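Local coordinates for ornithine carbamoyltransferase, mitochondrial (PDB 3SDS), which catalyses the transfer of the carbamoyl group from carbamoyl phosphate to L-ornithine, giving L-citrulline and phosphate in arginine biosynthesis, at residues 68-74 and 122-128; 60-65 and 88-93; 25-29 and 154-159; 43-47 and 339-343. Residues are numbered along the deposited sequence.

Interaction 1 of 4, residues 68-74 and 122-128; sequences TVAMMFS and VSCIVAR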
loop_
_atom_site.group_PDB
_atom_site.type_symbol
_atom_site.label_atom_id
_atom_site.label_comp_id
_atom_site.label_asym_id
_atom_site.label_seq_id
_atom_site.Cartn_x
_atom_site.Cartn_y
_atom_site.Cartn_z
ATOM N N THR A 68 -1.679 9.678 -9.320
ATOM C CA THR A 68 -0.781 8.862 -8.494
ATOM C C THR A 68 0.545 9.569 -8.232
ATOM O O THR A 68 1.130 10.174 -9.154
ATOM C CB THR A 68 -0.476 7.537 -9.191
ATOM O OG1 THR A 68 -1.710 6.903 -9.537
ATOM C CG2 THR A 68 0.343 6.619 -8.296
ATOM N N VAL A 69 1.012 9.494 -6.988
ATOM C CA VAL A 69 2.369 9.929 -6.654
ATOM C C VAL A 69 3.201 8.696 -6.279
ATOM O O VAL A 69 2.818 7.932 -5.384
ATOM C CB VAL A 69 2.351 10.946 -5.497
ATOM C CG1 VAL A 69 3.777 11.284 -5.020
ATOM C CG2 VAL A 69 1.606 12.193 -5.900
ATOM N N ALA A 70 4.329 8.482 -6.951
ATOM C CA ALA A 70 5.187 7.333 -6.603
ATOM C C ALA A 70 6.221 7.672 -5.525
ATOM O O ALA A 70 6.945 8.667 -5.633
ATOM C CB ALA A 70 5.874 6.772 -7.839
ATOM N N MET A 71 6.277 6.852 -4.480
ATOM C CA MET A 71 7.310 6.980 -3.439
ATOM C C MET A 71 8.367 5.891 -3.620
ATOM O O MET A 71 8.074 4.692 -3.468
ATOM C CB MET A 71 6.702 6.866 -2.036
ATOM C CG MET A 71 5.518 7.784 -1.753
ATOM S SD MET A 71 4.804 7.547 -0.095
ATOM C CE MET A 71 3.978 5.971 -0.227
ATOM N N MET A 72 9.588 6.294 -3.967
ATOM C CA MET A 72 10.683 5.315 -4.143
ATOM C C MET A 72 11.706 5.354 -3.003
ATOM O O MET A 72 12.476 6.324 -2.878
ATOM C CB MET A 72 11.378 5.494 -5.492
ATOM C CG MET A 72 10.540 5.025 -6.660
ATOM S SD MET A 72 11.165 5.573 -8.261
ATOM C CE MET A 72 12.340 4.269 -8.624
ATOM N N PHE A 73 11.716 4.310 -2.178
ATOM C CA PHE A 73 12.601 4.283 -1.023
ATOM C C PHE A 73 13.652 3.170 -1.077
ATOM O O PHE A 73 13.309 1.998 -1.218
ATOM C CB PHE A 73 11.793 4.236 0.285
ATOM C CG PHE A 73 10.858 5.421 0.476
ATOM C CD1 PHE A 73 9.645 5.261 1.107
ATOM C CD2 PHE A 73 11.189 6.687 0.010
ATOM C CE1 PHE A 73 8.786 6.337 1.279
ATOM C CE2 PHE A 73 10.329 7.763 0.170
ATOM C CZ PHE A 73 9.126 7.587 0.808
ATOM N N SER A 74 14.925 3.556 -0.955
ATOM C CA SER A 74 16.079 2.639 -1.028
ATOM C C SER A 74 16.420 1.905 0.274
ATOM O O SER A 74 16.972 0.790 0.263
ATOM C CB SER A 74 17.323 3.403 -1.494
ATOM O OG SER A 74 17.388 3.431 -2.917
ATOM N N VAL A 122 2.943 8.199 -13.860
ATOM C CA VAL A 122 2.606 8.898 -12.602
ATOM C C VAL A 122 2.689 10.414 -12.776
ATOM O O VAL A 122 3.201 10.904 -13.804
ATOM C CB VAL A 122 3.508 8.453 -11.383
ATOM C CG1 VAL A 122 3.578 6.917 -11.262
ATOM C CG2 VAL A 122 4.898 9.044 -11.464
ATOM N N SER A 123 2.213 11.157 -11.776
ATOM C CA SER A 123 2.296 12.621 -11.809
ATOM C C SER A 123 3.458 13.241 -11.010
ATOM O O SER A 123 3.778 14.436 -11.200
ATOM C CB SER A 123 0.985 13.215 -11.334
ATOM O OG SER A 123 -0.073 12.689 -12.113
ATOM N N CYS A 124 4.069 12.450 -10.119
ATOM C CA CYS A 124 5.197 12.911 -9.317
ATOM C C CYS A 124 5.997 11.747 -8.767
ATOM O O CYS A 124 5.458 10.674 -8.534
ATOM C CB CYS A 124 4.702 13.792 -8.158
ATOM S SG CYS A 124 6.001 14.348 -6.996
ATOM N N ILE A 125 7.288 11.966 -8.540
ATOM C CA ILE A 125 8.106 11.007 -7.777
ATOM C C ILE A 125 8.714 11.652 -6.536
ATOM O O ILE A 125 9.413 12.664 -6.639
ATOM C CB ILE A 125 9.233 10.370 -8.616
ATOM C CG1 ILE A 125 8.671 9.794 -9.926
ATOM C CG2 ILE A 125 9.937 9.296 -7.801
ATOM C CD1 ILE A 125 9.713 9.473 -10.982
ATOM N N VAL A 126 8.418 11.078 -5.371
ATOM C CA VAL A 126 9.128 11.403 -4.134
ATOM C C VAL A 126 10.146 10.282 -3.890
ATOM O O VAL A 126 9.767 9.120 -3.684
ATOM C CB VAL A 126 8.178 11.513 -2.929
ATOM C CG1 VAL A 126 8.959 11.887 -1.671
ATOM C CG2 VAL A 126 7.064 12.520 -3.193
ATOM N N ALA A 127 11.435 10.614 -3.932
ATOM C CA ALA A 127 12.468 9.571 -3.973
ATOM C C ALA A 127 13.511 9.674 -2.885
ATOM O O ALA A 127 13.954 10.774 -2.540
ATOM C CB ALA A 127 13.154 9.545 -5.339
ATOM N N ARG A 128 13.907 8.520 -2.360
ATOM C CA ARG A 128 15.066 8.452 -1.498
ATOM C C ARG A 128 16.046 7.451 -2.018
ATOM O O ARG A 128 15.711 6.286 -2.247
ATOM C CB ARG A 128 14.719 8.077 -0.065
ATOM C CG ARG A 128 15.968 7.669 0.703
ATOM C CD ARG A 128 15.726 7.468 2.159
ATOM N NE ARG A 128 16.994 7.188 2.819
ATOM C CZ ARG A 128 17.122 6.772 4.080
ATOM N NH1 ARG A 128 16.044 6.574 4.846
ATOM N NH2 ARG A 128 18.338 6.546 4.577
HETATM O O HOH W 1 -1.186 10.207 -11.938
#
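Valine against valine forms the apolar centre on one face of this strand pair: Val69 CG1 lies 4.0 Å from Val126 CG2 and 4.1 Å from Cys124 CB, with Thr84 of helix 78-90 packing on Val126. The other face carries Ala70 CB, 4.1 Å from Val122 CG1, and Met72 SD, 3.9 Å from Ile125 CG2. Between the two faces the strand axes run parallel, inclined by 12°. Ala70 N donates to Cys124 O (2.9 Å), Val126 N to Ala70 O (2.8 Å), Met72 N to Val126 O (2.8 Å) and Arg128 N to Met72 O (2.7 Å). At one end a water bridges Thr68 N and Ser123 OG, 2.7 Å from each, beside the bond from Ser123 N to Thr68 O (3.0 Å). At the C-terminal end Ser74 N reaches Arg128 O weakly (3.1 Å), and the Arg128 side chain touches Ser77. Arg128 and Ser77 are probably carbamoyl phosphate ligands, as expected for the C-terminal edge of a parallel alpha/beta sheet in the carbamoyl phosphate domain.

Interaction 2 of 4, residues 60-65 and 88-93; sequences LTGALS and VVKMGG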
loop_
_atom_site.group_PDB
_atom_site.type_symbol
_atom_site.label_atom_id
_atom_site.label_comp_id
_atom_site.label_asym_id
_atom_site.label_seq_id
_atom_site.Cartn_x
_atom_site.Cartn_y
_atom_site.Cartn_z
ATOM N N LEU A 60 -6.824 23.316 -2.334
ATOM C CA LEU A 60 -6.396 21.933 -2.142
ATOM C C LEU A 60 -7.443 20.837 -2.476
ATOM O O LEU A 60 -7.069 19.660 -2.686
ATOM C CB LEU A 60 -5.837 21.746 -0.728
ATOM C CG LEU A 60 -4.737 22.708 -0.212
ATOM C CD1 LEU A 60 -4.384 22.361 1.237
ATOM C CD2 LEU A 60 -3.463 22.735 -1.041
ATOM N N THR A 61 -8.726 21.193 -2.549
ATOM C CA THR A 61 -9.785 20.169 -2.609
ATOM C C THR A 61 -9.851 19.428 -3.958
ATOM O O THR A 61 -10.124 20.037 -4.980
ATOM C CB THR A 61 -11.180 20.760 -2.243
ATOM O OG1 THR A 61 -11.040 21.596 -1.101
ATOM C CG2 THR A 61 -12.199 19.657 -1.902
ATOM N N GLY A 62 -9.615 18.118 -3.954
ATOM C CA GLY A 62 -9.522 17.371 -5.192
ATOM C C GLY A 62 -8.428 17.852 -6.146
ATOM O O GLY A 62 -8.455 17.534 -7.324
ATOM N N ALA A 63 -7.457 18.611 -5.663
ATOM C CA ALA A 63 -6.387 19.098 -6.527
ATOM C C ALA A 63 -5.593 17.970 -7.211
ATOM O O ALA A 63 -5.071 18.161 -8.310
ATOM C CB ALA A 63 -5.450 19.995 -5.754
ATOM N N LEU A 64 -5.501 16.805 -6.568
ATOM C CA LEU A 64 -4.742 15.673 -7.116
ATOM C C LEU A 64 -5.597 14.443 -7.436
ATOM O O LEU A 64 -5.062 13.328 -7.528
ATOM C CB LEU A 64 -3.620 15.246 -6.159
ATOM C CG LEU A 64 -2.324 16.052 -6.053
ATOM C CD1 LEU A 64 -1.347 15.255 -5.264
ATOM C CD2 LEU A 64 -1.759 16.385 -7.421
ATOM N N SER A 65 -6.902 14.617 -7.614
ATOM C CA SER A 65 -7.749 13.442 -7.775
ATOM C C SER A 65 -7.594 12.787 -9.161
ATOM O O SER A 65 -7.407 13.460 -10.167
ATOM C CB SER A 65 -9.203 13.793 -7.493
ATOM O OG SER A 65 -9.675 14.647 -8.519
ATOM N N VAL A 88 -0.480 13.647 0.450
ATOM C CA VAL A 88 -1.105 13.313 -0.822
ATOM C C VAL A 88 -2.619 13.127 -0.651
ATOM O O VAL A 88 -3.404 13.683 -1.424
ATOM C CB VAL A 88 -0.455 12.052 -1.426
ATOM C CG1 VAL A 88 -1.121 11.649 -2.743
ATOM C CG2 VAL A 88 1.051 12.274 -1.621
ATOM N N VAL A 89 -3.032 12.379 0.374
ATOM C CA VAL A 89 -4.458 12.059 0.577
ATOM C C VAL A 89 -5.348 13.288 0.882
ATOM O O VAL A 89 -6.468 13.373 0.384
ATOM C CB VAL A 89 -4.651 10.932 1.625
ATOM C CG1 VAL A 89 -6.140 10.786 2.038
ATOM C CG2 VAL A 89 -4.100 9.619 1.101
ATOM N N LYS A 90 -4.863 14.239 1.683
ATOM C CA LYS A 90 -5.586 15.516 1.874
ATOM C C LYS A 90 -5.950 16.172 0.540
ATOM O O LYS A 90 -7.052 16.761 0.417
ATOM C CB LYS A 90 -4.804 16.498 2.753
ATOM C CG LYS A 90 -4.959 16.273 4.257
ATOM C CD LYS A 90 -6.203 16.970 4.788
ATOM C CE LYS A 90 -6.918 16.186 5.938
ATOM N NZ LYS A 90 -6.007 15.493 6.917
ATOM N N MET A 91 -5.053 16.061 -0.452
ATOM C CA MET A 91 -5.336 16.563 -1.811
ATOM C C MET A 91 -6.158 15.614 -2.715
ATOM O O MET A 91 -6.407 15.910 -3.902
ATOM C CB MET A 91 -4.073 17.043 -2.503
ATOM C CG MET A 91 -3.661 18.426 -2.038
ATOM S SD MET A 91 -2.013 18.963 -2.568
ATOM C CE MET A 91 -1.065 18.155 -1.279
ATOM N N GLY A 92 -6.608 14.501 -2.147
ATOM C CA GLY A 92 -7.455 13.573 -2.870
ATOM C C GLY A 92 -6.729 12.697 -3.865
ATOM O O GLY A 92 -7.380 12.074 -4.701
ATOM N N GLY A 93 -5.396 12.629 -3.786
ATOM C CA GLY A 93 -4.616 11.772 -4.690
ATOM C C GLY A 93 -4.308 10.400 -4.103
ATOM O O GLY A 93 -4.691 10.116 -2.951
HETATM O O HOH W 2 -9.198 16.856 -1.054
#
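A Schellman motif ends helix 78-90 here, and two overlapping beta turns pack against it: a type II turn from Leu60 to Ala63 and a type I turn from Gly62 to Ser65. Gly92 leaves the helix with a phi of 77°, while Gly92 N bonds back to Val89 O (2.8 Å) and Gly93 N to Val88 O (3.3 Å). Met91 is the side chain against which the turns close. With chi1 m, Met91 places CG 4.2 Å from Leu60 CB and 4.4 Å from Ala63 CB, while Met91 CB is 4.1 Å from Leu64 CG. Leu64 points toward the helix end; with chi1 m and chi2 t, its CD1 also comes within 4.4 Å of Val88 CG1. Leu60 has the same m, t conformation, and its side chain packs on Tyr47, Ile339 and Glu343, so the turns also meet helices 34-51 and 327-347. Ser65 takes chi1 p, which brings its OG back to Gly62 O in a weak bond of 3.4 Å. Gly93 CA lies 3.3 Å from Leu64 O, a close fit, since a CB at Gly93 would fall about 3.0 Å from Leu64 CB. One water joins Gly62 N (3.2 Å) to Lys90 O (2.6 Å), and the single direct hydrogen bond between the segments runs from Leu64 N to Met91 O, 3.0 Å long.

Interaction 3 of 4, residues 25-29 and 154-159; sequences HLLSI and FHPLQA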
loop_
_atom_site.group_PDB
_atom_site.type_symbol
_atom_site.label_atom_id
_atom_site.label_comp_id
_atom_site.label_asym_id
_atom_site.label_seq_id
_atom_site.Cartn_x
_atom_site.Cartn_y
_atom_site.Cartn_z
ATOM N N HIS A 25 12.402 20.538 -10.492
ATOM C CA HIS A 25 12.535 19.620 -9.364
ATOM C C HIS A 25 12.849 20.352 -8.023
ATOM O O HIS A 25 13.281 21.514 -8.021
ATOM C CB HIS A 25 13.570 18.532 -9.691
ATOM C CG HIS A 25 13.387 17.904 -11.044
ATOM N ND1 HIS A 25 12.352 17.039 -11.335
ATOM C CD2 HIS A 25 14.117 18.006 -12.183
ATOM C CE1 HIS A 25 12.443 16.652 -12.598
ATOM N NE2 HIS A 25 13.506 17.221 -13.135
ATOM N N LEU A 26 12.595 19.691 -6.892
ATOM C CA LEU A 26 13.077 20.175 -5.608
ATOM C C LEU A 26 14.139 19.202 -5.064
ATOM O O LEU A 26 13.787 18.160 -4.490
ATOM C CB LEU A 26 11.927 20.350 -4.616
ATOM C CG LEU A 26 12.286 20.887 -3.216
ATOM C CD1 LEU A 26 12.905 22.292 -3.265
ATOM C CD2 LEU A 26 11.105 20.896 -2.263
ATOM N N LEU A 27 15.427 19.521 -5.260
ATOM C CA LEU A 27 16.531 18.655 -4.769
ATOM C C LEU A 27 17.211 19.154 -3.477
ATOM O O LEU A 27 17.793 18.349 -2.722
ATOM C CB LEU A 27 17.591 18.420 -5.865
ATOM C CG LEU A 27 17.149 17.922 -7.260
ATOM C CD1 LEU A 27 18.357 17.547 -8.090
ATOM C CD2 LEU A 27 16.177 16.728 -7.188
ATOM N N SER A 28 17.108 20.472 -3.237
ATOM C CA SER A 28 17.805 21.187 -2.155
ATOM C C SER A 28 17.226 22.590 -2.001
ATOM O O SER A 28 16.748 23.169 -2.975
ATOM C CB SER A 28 19.306 21.316 -2.486
ATOM O OG SER A 28 19.965 22.212 -1.596
ATOM N N ILE A 29 17.320 23.158 -0.800
ATOM C CA ILE A 29 16.977 24.568 -0.586
ATOM C C ILE A 29 17.801 25.507 -1.485
ATOM O O ILE A 29 17.392 26.644 -1.768
ATOM C CB ILE A 29 17.176 24.998 0.882
ATOM C CG1 ILE A 29 16.544 24.007 1.866
ATOM C CG2 ILE A 29 16.639 26.401 1.110
ATOM C CD1 ILE A 29 15.043 23.753 1.667
ATOM N N PHE A 154 21.486 16.404 1.017
ATOM C CA PHE A 154 20.345 17.330 1.174
ATOM C C PHE A 154 19.142 16.693 1.850
ATOM O O PHE A 154 19.041 15.473 1.897
ATOM C CB PHE A 154 19.942 17.941 -0.176
ATOM C CG PHE A 154 21.080 18.566 -0.916
ATOM C CD1 PHE A 154 21.774 19.650 -0.370
ATOM C CD2 PHE A 154 21.474 18.071 -2.163
ATOM C CE1 PHE A 154 22.856 20.236 -1.054
ATOM C CE2 PHE A 154 22.548 18.656 -2.865
ATOM C CZ PHE A 154 23.244 19.744 -2.295
ATOM N N HIS A 155 18.248 17.528 2.384
ATOM C CA HIS A 155 16.963 17.087 2.962
ATOM C C HIS A 155 15.979 18.268 2.960
ATOM O O HIS A 155 15.564 18.731 4.018
ATOM C CB HIS A 155 17.156 16.536 4.382
ATOM C CG HIS A 155 16.005 15.714 4.893
ATOM N ND1 HIS A 155 14.688 15.970 4.570
ATOM C CD2 HIS A 155 15.980 14.654 5.740
ATOM C CE1 HIS A 155 13.905 15.095 5.178
ATOM N NE2 HIS A 155 14.665 14.285 5.892
ATOM N N PRO A 156 15.592 18.755 1.768
ATOM C CA PRO A 156 14.754 19.964 1.657
ATOM C C PRO A 156 13.474 19.986 2.528
ATOM O O PRO A 156 13.179 21.022 3.170
ATOM C CB PRO A 156 14.388 20.012 0.162
ATOM C CG PRO A 156 14.731 18.656 -0.384
ATOM C CD PRO A 156 15.857 18.151 0.449
ATOM N N LEU A 157 12.731 18.873 2.558
ATOM C CA LEU A 157 11.479 18.820 3.328
ATOM C C LEU A 157 11.681 19.131 4.816
ATOM O O LEU A 157 10.826 19.762 5.444
ATOM C CB LEU A 157 10.722 17.492 3.134
ATOM C CG LEU A 157 10.137 17.214 1.741
ATOM C CD1 LEU A 157 9.634 15.798 1.659
ATOM C CD2 LEU A 157 9.023 18.170 1.368
ATOM N N GLN A 158 12.817 18.698 5.364
ATOM C CA GLN A 158 13.097 18.883 6.785
ATOM C C GLN A 158 13.294 20.366 7.155
ATOM O O GLN A 158 12.729 20.853 8.148
ATOM C CB GLN A 158 14.297 18.042 7.225
ATOM C CG GLN A 158 14.500 18.069 8.746
ATOM C CD GLN A 158 13.353 17.385 9.519
ATOM O OE1 GLN A 158 12.889 16.300 9.138
ATOM N NE2 GLN A 158 12.907 18.015 10.616
ATOM N N ALA A 159 14.088 21.072 6.345
ATOM C CA ALA A 159 14.313 22.508 6.522
ATOM C C ALA A 159 12.979 23.297 6.570
ATOM O O ALA A 159 12.779 24.159 7.449
ATOM C CB ALA A 159 15.224 23.038 5.415
#
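Pro156, in the first turn of helix 156-169, is the bump of this contact, and the bend of residues 26-29 is the hollow that receives it. Leu26 CG meets Pro156 CB at 4.1 Å, Leu27 O lies 3.7 Å from Pro156 CD, and Ile29 CD1 is 4.1 Å from Pro156 CB. The same Ile29 CD1 reaches on to Ala159 CB at 3.8 Å, one turn further along the helix. Phe154 covers Ser28: Ser28 CB sits 3.7 Å from the ring centroid, 15° off the normal, in a CH-pi contact. No hydrogen bond joins the two segments; Asp203 links them instead, accepting from Ile29 N, Ser28 OG and His155 N, while Ser28 OG also pairs with Ala30 N. His155, the N-cap residue, points away from the contact, and the Gln158 side chain comes no nearer than 8.0 Å to residues 25-29. Packing and a shared acidic partner thus hold the helix start without using up the imidazole and amide of these two probable carbamoyl phosphate ligands.

Interaction 4 of 4, residues 43-47 and 339-343; sequences NASSY and ISALE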
loop_
_atom_site.group_PDB
_atom_site.type_symbol
_atom_site.label_atom_id
_atom_site.label_comp_id
_atom_site.label_asym_id
_atom_site.label_seq_id
_atom_site.Cartn_x
_atom_site.Cartn_y
_atom_site.Cartn_z
ATOM N N ASN A 43 2.531 29.254 3.542
ATOM C CA ASN A 43 1.472 28.364 3.065
ATOM C C ASN A 43 1.207 27.167 4.009
ATOM O O ASN A 43 0.038 26.866 4.321
ATOM C CB ASN A 43 1.714 27.904 1.606
ATOM C CG ASN A 43 1.662 29.064 0.583
ATOM O OD1 ASN A 43 1.367 30.227 0.924
ATOM N ND2 ASN A 43 1.970 28.752 -0.672
ATOM N N ALA A 44 2.279 26.510 4.470
ATOM C CA ALA A 44 2.158 25.395 5.413
ATOM C C ALA A 44 1.502 25.863 6.717
ATOM O O ALA A 44 0.571 25.222 7.223
ATOM C CB ALA A 44 3.516 24.734 5.675
ATOM N N SER A 45 1.958 26.996 7.237
ATOM C CA SER A 45 1.352 27.560 8.429
ATOM C C SER A 45 -0.172 27.801 8.270
ATOM O O SER A 45 -0.975 27.456 9.170
ATOM C CB SER A 45 2.034 28.862 8.781
ATOM O OG SER A 45 1.440 29.380 9.940
ATOM N N SER A 46 -0.546 28.403 7.133
ATOM C CA SER A 46 -1.921 28.704 6.799
ATOM C C SER A 46 -2.784 27.437 6.679
ATOM O O SER A 46 -3.857 27.343 7.312
ATOM C CB SER A 46 -1.950 29.472 5.482
ATOM O OG SER A 46 -3.252 29.943 5.188
ATOM N N TYR A 47 -2.321 26.472 5.872
ATOM C CA TYR A 47 -3.071 25.234 5.644
ATOM C C TYR A 47 -3.297 24.460 6.952
ATOM O O TYR A 47 -4.376 23.865 7.167
ATOM C CB TYR A 47 -2.383 24.346 4.585
ATOM C CG TYR A 47 -2.223 24.970 3.197
ATOM C CD1 TYR A 47 -3.169 25.890 2.691
ATOM C CD2 TYR A 47 -1.146 24.624 2.377
ATOM C CE1 TYR A 47 -3.019 26.471 1.416
ATOM C CE2 TYR A 47 -0.989 25.196 1.096
ATOM C CZ TYR A 47 -1.931 26.109 0.624
ATOM O OH TYR A 47 -1.781 26.673 -0.633
ATOM N N ILE A 339 2.413 19.092 2.206
ATOM C CA ILE A 339 1.240 19.614 1.492
ATOM C C ILE A 339 1.670 20.835 0.679
ATOM O O ILE A 339 1.347 20.965 -0.520
ATOM C CB ILE A 339 0.044 19.983 2.442
ATOM C CG1 ILE A 339 -0.629 18.721 3.040
ATOM C CG2 ILE A 339 -1.000 20.892 1.706
ATOM C CD1 ILE A 339 -1.666 18.998 4.163
ATOM N N SER A 340 2.417 21.714 1.340
ATOM C CA SER A 340 2.884 22.959 0.727
ATOM C C SER A 340 3.769 22.660 -0.491
ATOM O O SER A 340 3.565 23.237 -1.575
ATOM C CB SER A 340 3.662 23.765 1.767
ATOM O OG SER A 340 4.061 25.022 1.280
ATOM N N ALA A 341 4.718 21.734 -0.312
ATOM C CA ALA A 341 5.685 21.425 -1.353
ATOM C C ALA A 341 5.062 20.735 -2.565
ATOM O O ALA A 341 5.387 21.081 -3.718
ATOM C CB ALA A 341 6.837 20.615 -0.802
ATOM N N LEU A 342 4.181 19.766 -2.309
ATOM C CA LEU A 342 3.488 19.072 -3.388
ATOM C C LEU A 342 2.539 20.011 -4.132
ATOM O O LEU A 342 2.456 19.923 -5.361
ATOM C CB LEU A 342 2.713 17.842 -2.885
ATOM C CG LEU A 342 3.442 16.690 -2.198
ATOM C CD1 LEU A 342 2.482 15.986 -1.262
ATOM C CD2 LEU A 342 4.002 15.712 -3.197
ATOM N N GLU A 343 1.816 20.888 -3.426
ATOM C CA GLU A 343 1.003 21.891 -4.136
ATOM C C GLU A 343 1.855 22.733 -5.087
ATOM O O GLU A 343 1.451 22.987 -6.237
ATOM C CB GLU A 343 0.253 22.833 -3.187
ATOM C CG GLU A 343 -0.841 23.660 -3.878
ATOM C CD GLU A 343 -1.017 25.048 -3.271
ATOM O OE1 GLU A 343 -0.323 25.344 -2.269
ATOM O OE2 GLU A 343 -1.845 25.849 -3.804
#
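Ile339 opens the contact on helix 327-347, pointing toward helix 34-51 and setting its CG2 3.8 Å from Tyr47 CD2. Leu60 packs on both of these side chains, so the pair is covered by the loop that follows helix 34-51. Next comes Ser340, where the two backbones are closest: Ala44 CA and Ser340 CA are 5.3 Å apart, and Ala44 CB lies 4.0 Å from Ser340 CB. Small residues on both helices permit this approach. Ser340 OG is 3.7 Å from Asn43 CB, but its hydrogen bond goes to Leu40 O, one turn earlier on helix 34-51. The segment axes come within 9.6 Å and cross at 118°, a steep helix-helix packing. It joins the N-terminal helix of the carbamoyl phosphate domain to the long C-terminal helix, which returns to that domain after the ornithine domain, as in other members of the carbamoyltransferase family. Glu343, a turn beyond Ile339, points back to the interface. Its OE1 accepts a short hydrogen bond of 2.6 Å from Tyr47 OH, lying near the plane of the tyrosine ring, while the other carboxylate oxygen, OE2, forms a salt bridge with Arg59.

Overall arrangement
Interactions 2 and 4 are direct neighbours, with centres 12 Å apart: Leu60 CD1 touches Ile339 CG2 at 3.7 Å and Tyr47 CG at 3.9 Å. Helix 327-347 continues this packing to interaction 3, where Leu157 CD2 lies 3.9 Å from Ala341 CB. Interaction 1 joins the group through Val69 CG2 and Val88 CG1, 4.2 Å apart, so that strand 68-73 packs on helix 78-90. Interactions 1 and 3, centres 15 Å apart, do not touch, yet both contribute probable carbamoyl phosphate ligands: Arg128 from one, His155 and Gln158 from the other. Interactions 2 and 4 stand further off, the Val88 and Ile339 side chains about 10 Å from those of probable ligands Thr80 and Arg334, respectively.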